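Local coordinates for SusD homolog (Bacteroides thetaiotaomicron VPI-5482, PDB 3IV0), which probably binds glycans at the outer membrane of a gut bacterium, although its own ligand is unknown, at residues 389-392 with 393-396; 62-65 with 66-70; 129-132 with 133-137. All coordinates share one frame; numbering follows the deposited sequence.

Contact 1 of 3, residues 389-392 with 393-396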
ATOM      1  N   CYS A 389      16.598 -16.236  -5.868  1.00 12.60           N
ATOM      2  CA  CYS A 389      15.735 -17.246  -6.442  1.00 11.49           C
ATOM      3  C   CYS A 389      14.988 -18.048  -5.421  1.00 12.28           C
ATOM      4  O   CYS A 389      13.813 -18.347  -5.590  1.00 12.79           O
ATOM      5  CB  CYS A 389      16.523 -18.188  -7.370  1.00 12.56           C
ATOM      6  SG  CYS A 389      17.074 -17.503  -8.901  1.00 15.25           S
ATOM      7  N   GLU A 390      15.656 -18.433  -4.345  1.00 12.63           N
ATOM      8  CA  GLU A 390      14.994 -19.179  -3.287  1.00 14.18           C
ATOM      9  C   GLU A 390      13.780 -18.418  -2.745  1.00 13.36           C
ATOM     10  O   GLU A 390      12.713 -19.001  -2.532  1.00 13.93           O
ATOM     11  CB  GLU A 390      15.984 -19.504  -2.182  1.00 15.16           C
ATOM     12  CG  GLU A 390      15.479 -20.332  -1.046  1.00 24.58           C
ATOM     13  CD  GLU A 390      16.453 -20.297   0.123  1.00 38.69           C
ATOM     14  OE1 GLU A 390      17.621 -20.704  -0.079  1.00 43.88           O
ATOM     15  OE2 GLU A 390      16.061 -19.840   1.217  1.00 48.57           O
ATOM     16  N   LEU A 391      13.979 -17.138  -2.442  1.00 12.68           N
ATOM     17  CA  LEU A 391      12.908 -16.287  -1.955  1.00 11.85           C
ATOM     18  C   LEU A 391      11.770 -16.189  -2.971  1.00 11.36           C
ATOM     19  O   LEU A 391      10.617 -16.381  -2.622  1.00 12.61           O
ATOM     20  CB  LEU A 391      13.488 -14.923  -1.595  1.00 11.62           C
ATOM     21  CG  LEU A 391      14.383 -14.908  -0.351  1.00 10.94           C
ATOM     22  CD1 LEU A 391      15.263 -13.645  -0.383  1.00 13.42           C
ATOM     23  CD2 LEU A 391      13.581 -14.948   0.938  1.00 14.61           C
ATOM     24  N   LEU A 392      12.114 -15.853  -4.197  1.00 10.86           N
ATOM     25  CA  LEU A 392      11.159 -15.778  -5.282  1.00 11.74           C
ATOM     26  C   LEU A 392      10.358 -17.065  -5.389  1.00 12.11           C
ATOM     27  O   LEU A 392       9.149 -17.064  -5.551  1.00 12.46           O
ATOM     28  CB  LEU A 392      11.895 -15.463  -6.589  1.00 12.20           C
ATOM     29  CG  LEU A 392      11.104 -15.543  -7.883  1.00 10.61           C
ATOM     30  CD1 LEU A 392       9.887 -14.598  -7.850  1.00 13.09           C
ATOM     31  CD2 LEU A 392      12.017 -15.260  -9.096  1.00 12.77           C
ATOM     32  N   ASN A 393      11.058 -18.182  -5.277  1.00 12.09           N
ATOM     33  CA  ASN A 393      10.397 -19.476  -5.460  1.00 12.64           C
ATOM     34  C   ASN A 393       9.468 -19.881  -4.343  1.00 12.71           C
ATOM     35  O   ASN A 393       8.580 -20.697  -4.540  1.00 12.83           O
ATOM     36  CB  ASN A 393      11.445 -20.541  -5.768  1.00 12.03           C
ATOM     37  CG  ASN A 393      11.962 -20.426  -7.170  1.00 13.83           C
ATOM     38  OD1 ASN A 393      11.239 -20.006  -8.066  1.00 13.57           O
ATOM     39  ND2 ASN A 393      13.230 -20.816  -7.401  1.00 14.04           N
ATOM     40  N   ARG A 394       9.614 -19.291  -3.173  1.00 13.11           N
ATOM     41  CA  ARG A 394       8.600 -19.521  -2.152  1.00 13.00           C
ATOM     42  C   ARG A 394       7.242 -19.007  -2.594  1.00 12.19           C
ATOM     43  O   ARG A 394       6.222 -19.655  -2.371  1.00 12.05           O
ATOM     44  CB  ARG A 394       9.023 -18.904  -0.836  1.00 14.73           C
ATOM     45  CG  ARG A 394      10.163 -19.707  -0.182  1.00 17.33           C
ATOM     46  CD  ARG A 394      10.734 -19.038   0.998  1.00 18.58           C
ATOM     47  NE  ARG A 394       9.770 -18.918   2.072  1.00 19.34           N
ATOM     48  CZ  ARG A 394       9.999 -18.168   3.149  1.00 16.35           C
ATOM     49  NH1 ARG A 394      11.143 -17.533   3.245  1.00 21.70           N
ATOM     50  NH2 ARG A 394       9.095 -18.076   4.100  1.00 18.89           N
ATOM     51  N   VAL A 395       7.247 -17.876  -3.280  1.00 10.99           N
ATOM     52  CA  VAL A 395       6.021 -17.303  -3.807  1.00 11.16           C
ATOM     53  C   VAL A 395       5.544 -18.069  -5.050  1.00 11.65           C
ATOM     54  O   VAL A 395       4.357 -18.370  -5.165  1.00 11.26           O
ATOM     55  CB  VAL A 395       6.203 -15.813  -4.089  1.00 11.00           C
ATOM     56  CG1 VAL A 395       4.941 -15.213  -4.717  1.00 12.75           C
ATOM     57  CG2 VAL A 395       6.585 -15.078  -2.763  1.00 13.00           C
ATOM     58  N   ARG A 396       6.485 -18.408  -5.929  1.00 11.28           N
ATOM     59  CA  ARG A 396       6.134 -19.195  -7.116  1.00 10.50           C
ATOM     60  C   ARG A 396       5.528 -20.531  -6.701  1.00 11.98           C
ATOM     61  O   ARG A 396       4.521 -20.962  -7.249  1.00 12.11           O
ATOM     62  CB  ARG A 396       7.363 -19.471  -7.968  1.00 13.49           C
ATOM     63  CG  ARG A 396       8.101 -18.281  -8.527  1.00 14.29           C
ATOM     64  CD  ARG A 396       7.372 -17.644  -9.663  1.00 13.07           C
ATOM     65  NE  ARG A 396       7.363 -18.520 -10.850  1.00 12.25           N
ATOM     66  CZ  ARG A 396       6.798 -18.183 -11.997  1.00 13.21           C
ATOM     67  NH1 ARG A 396       6.125 -17.053 -12.141  1.00 12.93           N
ATOM     68  NH2 ARG A 396       6.838 -19.030 -13.018  1.00 14.19           N
TER
HETATM   69  O   HOH W   1      13.814 -18.516   2.366  1.00 33.89           O
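Cys389 O takes the backbone N of Asn393 at 2.8 Å, and the Asn393 amide folds back toward the same carbonyl. With CG beside its own backbone N (chi1 -75°), ND2 comes 3.1 Å from Cys389 O, yet at an angle too poor for a hydrogen bond; OD1 of the same amide accepts from Ile404 N. Glu390 O accepts Arg394 N, one step along the alpha-helical ladder, while its side chain meets that of Arg394 through a single water, which donates to Glu390 OE2 (2.8 Å) and accepts from Arg394 NH1 (3.0 Å). Leu391 follows, its CD2 4.2 Å from Arg394 NH1, oblique to the guanidinium. Leu392 O receives Arg396 N at 3.0 Å, plus a weak bond from Val395 N. Its side chain lies alongside that of Arg396, Leu392 CG to Arg396 CG at 4.1 Å; beyond, Arg396 NE bonds to Ser402 O and NH1 forms a salt bridge with Glu418. Helix 385-398 of this SusD-family protein packs against helices 367-381 and 408-422. Glu390 pairs with Lys387 of its own helix and Arg394 with Glu239, so any direct attraction between Glu390 and Arg394, bridged by water, is probably modest.

Contact 2 of 3, residues 62-65 with 66-70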
ATOM      1  N   ASP A  62     -17.771   7.376 -16.350  1.00 23.05           N
ATOM      2  CA  ASP A  62     -16.868   7.261 -15.175  1.00 19.28           C
ATOM      3  C   ASP A  62     -15.483   7.728 -15.604  1.00 15.89           C
ATOM      4  O   ASP A  62     -14.536   6.935 -15.811  1.00 16.05           O
ATOM      5  CB  ASP A  62     -16.836   5.811 -14.688  1.00 18.14           C
ATOM      6  CG  ASP A  62     -18.184   5.356 -14.159  1.00 19.73           C
ATOM      7  OD1 ASP A  62     -18.851   6.159 -13.463  1.00 20.50           O
ATOM      8  OD2 ASP A  62     -18.551   4.195 -14.377  1.00 18.88           O
ATOM      9  N   LYS A  63     -15.372   9.031 -15.759  1.00 16.11           N
ATOM     10  CA  LYS A  63     -14.274   9.628 -16.492  1.00 16.70           C
ATOM     11  C   LYS A  63     -12.941   9.441 -15.788  1.00 15.14           C
ATOM     12  O   LYS A  63     -11.892   9.359 -16.427  1.00 15.21           O
ATOM     13  CB  LYS A  63     -14.554  11.110 -16.690  1.00 16.49           C
ATOM     14  CG  LYS A  63     -15.671  11.351 -17.694  1.00 18.71           C
ATOM     15  CD  LYS A  63     -15.933  12.838 -17.844  1.00 24.57           C
ATOM     16  CE  LYS A  63     -16.936  13.061 -18.970  1.00 30.54           C
ATOM     17  NZ  LYS A  63     -17.407  14.465 -19.055  1.00 40.22           N
ATOM     18  N   TYR A  64     -12.976   9.323 -14.467  1.00 14.49           N
ATOM     19  CA  TYR A  64     -11.756   9.194 -13.671  1.00 15.27           C
ATOM     20  C   TYR A  64     -10.965   7.935 -14.006  1.00 13.27           C
ATOM     21  O   TYR A  64      -9.738   7.945 -13.870  1.00 13.71           O
ATOM     22  CB  TYR A  64     -12.058   9.251 -12.176  1.00 14.84           C
ATOM     23  CG  TYR A  64     -12.926   8.156 -11.637  1.00 13.75           C
ATOM     24  CD1 TYR A  64     -12.390   6.985 -11.164  1.00 13.76           C
ATOM     25  CD2 TYR A  64     -14.311   8.319 -11.572  1.00 16.16           C
ATOM     26  CE1 TYR A  64     -13.181   5.978 -10.655  1.00 14.39           C
ATOM     27  CE2 TYR A  64     -15.121   7.303 -11.073  1.00 13.91           C
ATOM     28  CZ  TYR A  64     -14.543   6.139 -10.606  1.00 13.88           C
ATOM     29  OH  TYR A  64     -15.326   5.159 -10.070  1.00 15.82           O
ATOM     30  N   VAL A  65     -11.622   6.885 -14.513  1.00 12.56           N
ATOM     31  CA  VAL A  65     -10.902   5.677 -14.865  1.00 12.97           C
ATOM     32  C   VAL A  65      -9.866   5.958 -15.949  1.00 13.96           C
ATOM     33  O   VAL A  65      -8.702   5.614 -15.808  1.00 14.27           O
ATOM     34  CB  VAL A  65     -11.838   4.543 -15.306  1.00 13.89           C
ATOM     35  CG1 VAL A  65     -11.011   3.348 -15.792  1.00 13.83           C
ATOM     36  CG2 VAL A  65     -12.756   4.171 -14.127  1.00 14.13           C
ATOM     37  N   ALA A  66     -10.304   6.520 -17.070  1.00 14.77           N
ATOM     38  CA  ALA A  66      -9.368   6.904 -18.135  1.00 14.31           C
ATOM     39  C   ALA A  66      -8.364   7.936 -17.682  1.00 14.15           C
ATOM     40  O   ALA A  66      -7.207   7.859 -18.051  1.00 14.43           O
ATOM     41  CB  ALA A  66     -10.114   7.420 -19.408  1.00 15.84           C
ATOM     42  N   TYR A  67      -8.787   8.954 -16.934  1.00 13.68           N
ATOM     43  CA  TYR A  67      -7.814   9.920 -16.456  1.00 13.49           C
ATOM     44  C   TYR A  67      -6.688   9.237 -15.679  1.00 14.43           C
ATOM     45  O   TYR A  67      -5.491   9.520 -15.900  1.00 13.96           O
ATOM     46  CB  TYR A  67      -8.472  10.977 -15.596  1.00 15.66           C
ATOM     47  CG  TYR A  67      -9.508  11.841 -16.295  1.00 15.92           C
ATOM     48  CD1 TYR A  67      -9.430  12.164 -17.648  1.00 19.66           C
ATOM     49  CD2 TYR A  67     -10.541  12.389 -15.564  1.00 16.79           C
ATOM     50  CE1 TYR A  67     -10.395  12.989 -18.236  1.00 21.83           C
ATOM     51  CE2 TYR A  67     -11.474  13.205 -16.134  1.00 20.02           C
ATOM     52  CZ  TYR A  67     -11.401  13.495 -17.460  1.00 20.44           C
ATOM     53  OH  TYR A  67     -12.364  14.328 -17.988  1.00 27.37           O
ATOM     54  N   LEU A  68      -7.028   8.336 -14.770  1.00 14.18           N
ATOM     55  CA  LEU A  68      -5.994   7.610 -14.033  1.00 13.77           C
ATOM     56  C   LEU A  68      -5.142   6.770 -14.945  1.00 13.03           C
ATOM     57  O   LEU A  68      -3.905   6.823 -14.874  1.00 12.91           O
ATOM     58  CB  LEU A  68      -6.630   6.760 -12.932  1.00 13.71           C
ATOM     59  CG  LEU A  68      -7.153   7.602 -11.780  1.00 15.08           C
ATOM     60  CD1 LEU A  68      -8.118   6.792 -10.949  1.00 14.46           C
ATOM     61  CD2 LEU A  68      -6.006   8.169 -10.920  1.00 15.62           C
ATOM     62  N   ALA A  69      -5.784   6.018 -15.830  1.00 13.05           N
ATOM     63  CA  ALA A  69      -5.066   5.150 -16.761  1.00 13.02           C
ATOM     64  C   ALA A  69      -4.030   5.901 -17.571  1.00 13.07           C
ATOM     65  O   ALA A  69      -2.966   5.367 -17.879  1.00 13.83           O
ATOM     66  CB  ALA A  69      -6.057   4.466 -17.725  1.00 14.42           C
ATOM     67  N   ASN A  70      -4.380   7.123 -17.934  1.00 13.10           N
ATOM     68  CA  ASN A  70      -3.587   7.964 -18.823  1.00 14.51           C
ATOM     69  C   ASN A  70      -2.721   8.976 -18.128  1.00 13.65           C
ATOM     70  O   ASN A  70      -2.072   9.807 -18.765  1.00 13.98           O
ATOM     71  CB  ASN A  70      -4.516   8.702 -19.783  1.00 15.15           C
ATOM     72  CG  ASN A  70      -5.243   7.777 -20.738  1.00 17.83           C
ATOM     73  OD1 ASN A  70      -4.739   6.711 -21.095  1.00 21.71           O
ATOM     74  ND2 ASN A  70      -6.445   8.187 -21.145  1.00 21.78           N
TER
HETATM   75  O   HOH W   2     -13.095   6.396 -18.112  1.00 15.78           O
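The Tyr67 ring lies across the carbonyl of Lys63, whose O sits 3.4 Å above one face, offset toward the rim. The ring also runs side by side with the Lys63 chain: Tyr67 CE2 is 3.8 Å from Lys63 CB, and Tyr67 OH is 3.9 Å from Lys63 CD. Tyr67 gets there because CG stands beside its own backbone N (chi1 -63°), which turns the ring back toward the start of the helix; the extended lysine chain then follows it outward. Tyr64 presents an edge instead. Leu68 CD1 approaches near the plane of the Tyr64 ring, 4.3 Å from Tyr64 CD1, a loose apolar touch. Beyond the two segments, Tyr46 meets the Tyr64 ring with its plane turned by only about 10°, and Tyr67 OH is hydrogen-bonded to Thr79 OG1.

These rings decorate helix 63-69, a two-turn alpha helix in the N-terminal part of this SusD-family protein, which is related to starch-binding outer-membrane proteins. Its ladder is regular: Tyr67 N bonds to Lys63 O, Leu68 N to Tyr64 O, and Ala69 N to Val65 O. The same carbonyl O that accepts the Tyr67 N-H thus also lies against its ring. At the opening turn the pattern differs. Asp62 O is 4.4 Å from Ala66 N, too far for the usual bond, and a water fills the step, donating to Asp62 O at 2.8 Å and accepting from Ala66 N at 3.0 Å. Asp62 O also accepts Val65 N, an i to i+3 turn bond. On the inward side, Val65 and Leu68 both pack on Met50 of helix 43-50.

Contact 3 of 3, residues 129-132 with 133-137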
ATOM      1  N   PHE A 129       5.326   4.422  14.283  1.00 10.08           N
ATOM      2  CA  PHE A 129       5.041   3.677  13.078  1.00 10.08           C
ATOM      3  C   PHE A 129       3.987   4.368  12.218  1.00 10.26           C
ATOM      4  O   PHE A 129       4.174   4.550  10.995  1.00 10.16           O
ATOM      5  CB  PHE A 129       4.617   2.238  13.380  1.00 10.27           C
ATOM      6  CG  PHE A 129       4.164   1.486  12.154  1.00 11.01           C
ATOM      7  CD1 PHE A 129       5.100   0.985  11.250  1.00 10.68           C
ATOM      8  CD2 PHE A 129       2.824   1.350  11.858  1.00 10.60           C
ATOM      9  CE1 PHE A 129       4.690   0.341  10.100  1.00 10.31           C
ATOM     10  CE2 PHE A 129       2.413   0.705  10.692  1.00 11.36           C
ATOM     11  CZ  PHE A 129       3.359   0.184   9.825  1.00 10.14           C
HETATM   12  N   MSE A 130       2.884   4.782  12.802  1.00 10.49           N
HETATM   13  CA  MSE A 130       1.810   5.347  12.060  1.00  9.70           C
HETATM   14  C   MSE A 130       2.157   6.695  11.520  1.00 11.16           C
HETATM   15  O   MSE A 130       1.713   7.040  10.414  1.00 10.15           O
HETATM   16  CB  MSE A 130       0.530   5.388  12.916  1.00 11.80           C
HETATM   17  CG  MSE A 130      -0.026   3.980  13.127  1.00 11.31           C
HETATM   18 SE   MSE A 130      -0.397   2.926  11.563  0.75 11.19          SE
HETATM   19  CE  MSE A 130      -1.735   3.977  10.846  1.00 16.52           C
ATOM     20  N   ARG A 131       2.941   7.460  12.242  1.00 10.96           N
ATOM     21  CA  ARG A 131       3.423   8.729  11.704  1.00 11.58           C
ATOM     22  C   ARG A 131       4.287   8.514  10.482  1.00  9.07           C
ATOM     23  O   ARG A 131       4.127   9.210   9.470  1.00  9.45           O
ATOM     24  CB  ARG A 131       4.175   9.518  12.771  1.00 10.50           C
ATOM     25  CG  ARG A 131       4.652  10.884  12.289  1.00 11.64           C
ATOM     26  CD  ARG A 131       5.286  11.706  13.395  1.00 13.79           C
ATOM     27  NE  ARG A 131       6.534  11.088  13.785  1.00 13.70           N
ATOM     28  CZ  ARG A 131       7.242  11.390  14.871  1.00 16.08           C
ATOM     29  NH1 ARG A 131       6.825  12.313  15.687  1.00 15.64           N
ATOM     30  NH2 ARG A 131       8.375  10.750  15.129  1.00 19.59           N
ATOM     31  N   SER A 132       5.219   7.568  10.588  1.00 10.01           N
ATOM     32  CA  SER A 132       6.091   7.206   9.475  1.00  9.63           C
ATOM     33  C   SER A 132       5.320   6.668   8.292  1.00  9.08           C
ATOM     34  O   SER A 132       5.630   7.019   7.131  1.00  9.17           O
ATOM     35  CB  SER A 132       7.156   6.213   9.885  1.00 10.84           C
ATOM     36  OG  SER A 132       7.910   6.746  10.976  1.00 14.68           O
ATOM     37  N   LEU A 133       4.324   5.832   8.549  1.00  9.04           N
ATOM     38  CA  LEU A 133       3.508   5.298   7.471  1.00  8.76           C
ATOM     39  C   LEU A 133       2.749   6.392   6.743  1.00 10.14           C
ATOM     40  O   LEU A 133       2.649   6.411   5.529  1.00  9.48           O
ATOM     41  CB  LEU A 133       2.531   4.243   7.997  1.00 10.10           C
ATOM     42  CG  LEU A 133       1.754   3.481   6.944  1.00  8.89           C
ATOM     43  CD1 LEU A 133       2.652   2.595   6.070  1.00 10.02           C
ATOM     44  CD2 LEU A 133       0.729   2.590   7.642  1.00 12.72           C
ATOM     45  N   SER A 134       2.229   7.353   7.510  1.00  9.75           N
ATOM     46  CA  SER A 134       1.490   8.480   6.934  1.00  9.17           C
ATOM     47  C   SER A 134       2.427   9.332   6.096  1.00  8.89           C
ATOM     48  O   SER A 134       2.059   9.699   4.963  1.00  9.39           O
ATOM     49  CB  SER A 134       0.834   9.311   8.036  1.00 10.61           C
ATOM     50  OG  SER A 134      -0.143   8.547   8.738  1.00 11.20           O
ATOM     51  N   TYR A 135       3.603   9.687   6.635  1.00  8.73           N
ATOM     52  CA  TYR A 135       4.564  10.449   5.855  1.00  7.74           C
ATOM     53  C   TYR A 135       4.949   9.689   4.590  1.00  9.59           C
ATOM     54  O   TYR A 135       5.045  10.274   3.500  1.00  8.73           O
ATOM     55  CB  TYR A 135       5.840  10.778   6.663  1.00  8.79           C
ATOM     56  CG  TYR A 135       5.697  12.078   7.440  1.00  9.33           C
ATOM     57  CD1 TYR A 135       5.479  13.260   6.778  1.00 10.61           C
ATOM     58  CD2 TYR A 135       5.794  12.105   8.809  1.00  9.83           C
ATOM     59  CE1 TYR A 135       5.339  14.455   7.463  1.00 10.79           C
ATOM     60  CE2 TYR A 135       5.648  13.298   9.506  1.00 11.13           C
ATOM     61  CZ  TYR A 135       5.400  14.448   8.823  1.00 10.56           C
ATOM     62  OH  TYR A 135       5.248  15.675   9.488  1.00 11.53           O
ATOM     63  N   PHE A 136       5.199   8.393   4.696  1.00  8.08           N
ATOM     64  CA  PHE A 136       5.526   7.599   3.514  1.00  9.30           C
ATOM     65  C   PHE A 136       4.422   7.653   2.495  1.00  8.48           C
ATOM     66  O   PHE A 136       4.701   7.869   1.308  1.00  8.88           O
ATOM     67  CB  PHE A 136       5.824   6.171   3.891  1.00  9.24           C
ATOM     68  CG  PHE A 136       6.127   5.274   2.718  1.00  8.64           C
ATOM     69  CD1 PHE A 136       7.217   5.525   1.904  1.00  9.67           C
ATOM     70  CD2 PHE A 136       5.369   4.156   2.478  1.00 10.14           C
ATOM     71  CE1 PHE A 136       7.531   4.665   0.852  1.00 10.62           C
ATOM     72  CE2 PHE A 136       5.675   3.295   1.391  1.00  9.29           C
ATOM     73  CZ  PHE A 136       6.764   3.583   0.594  1.00 10.08           C
ATOM     74  N   PHE A 137       3.177   7.484   2.913  1.00  8.22           N
ATOM     75  CA  PHE A 137       2.075   7.508   1.959  1.00  8.62           C
ATOM     76  C   PHE A 137       1.951   8.851   1.264  1.00  8.68           C
ATOM     77  O   PHE A 137       1.642   8.925   0.047  1.00  9.29           O
ATOM     78  CB  PHE A 137       0.758   7.151   2.669  1.00  8.39           C
ATOM     79  CG  PHE A 137       0.416   5.681   2.604  1.00  9.19           C
ATOM     80  CD1 PHE A 137       1.345   4.713   2.905  1.00 10.15           C
ATOM     81  CD2 PHE A 137      -0.851   5.284   2.231  1.00 10.95           C
ATOM     82  CE1 PHE A 137       1.012   3.379   2.814  1.00 11.68           C
ATOM     83  CE2 PHE A 137      -1.187   3.949   2.134  1.00 10.48           C
ATOM     84  CZ  PHE A 137      -0.242   2.999   2.442  1.00 10.13           C
TER
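Met130 O is gripped twice by Ser134, by the backbone N at 3.0 Å and by OG at 2.9 Å, the hydroxyl being the donor. The two come from opposite faces of the carbonyl plane, so the oxygen is bracketed. The serine hydroxyl reaches back because OG stands beside its own backbone N (chi1 -64°), satisfying a buried polar group inside the helix itself. The neighbouring rungs are strong: Leu133 N to Phe129 O at 2.8 Å, Tyr135 N to Arg131 O, and Phe136 N to Ser132 O.

This is the middle of helix 117-142, a long alpha helix of the helical SusD scaffold whose turns are buried here on several sides. Leu133 touches both Phe129 and Met130 of the preceding turn through its CD2 branch, which lies 4.0 Å from Phe129 CE2, oblique to the ring, and 4.1 Å from the selenium of Met130, a selenomethionine. On another side Arg131 and Tyr135 run together. Here the aliphatic stem, not the guanidinium, gives the closest touch, Arg131 CG at 3.8 Å from Tyr135 CE2; guanidinium and ring planes stand 50° apart. Their polar ends go to other residues, Arg131 NH1 to Asn103 OD1 and Tyr135 OH to Tyr148 O. Helix 19-39 covers Met130 and Leu133 through Phe33, whereas helix 202-219 receives Phe129 and Phe136.

In the fold
All three contacts are turns of single alpha helices, in helices 385-398, 63-69 and 117-142, and none touches another: the nearest atoms of contacts 2 and 3 are about 13 Å apart. Contact 3 lies closest to the centre of the chain, about 11 Å from it centre to centre, and is wholly buried; the hydroxyl of a buried serine is satisfied there by a backbone carbonyl of its own helix. The centres of contacts 1 and 2 lie about 21 Å and 20 Å out. Contact 1 is still mostly buried, with Glu390 exposed, whereas contact 2 is only partly so. Each includes a water, joining charged side chains in contact 1 and backbone atoms at a helix start in contact 2.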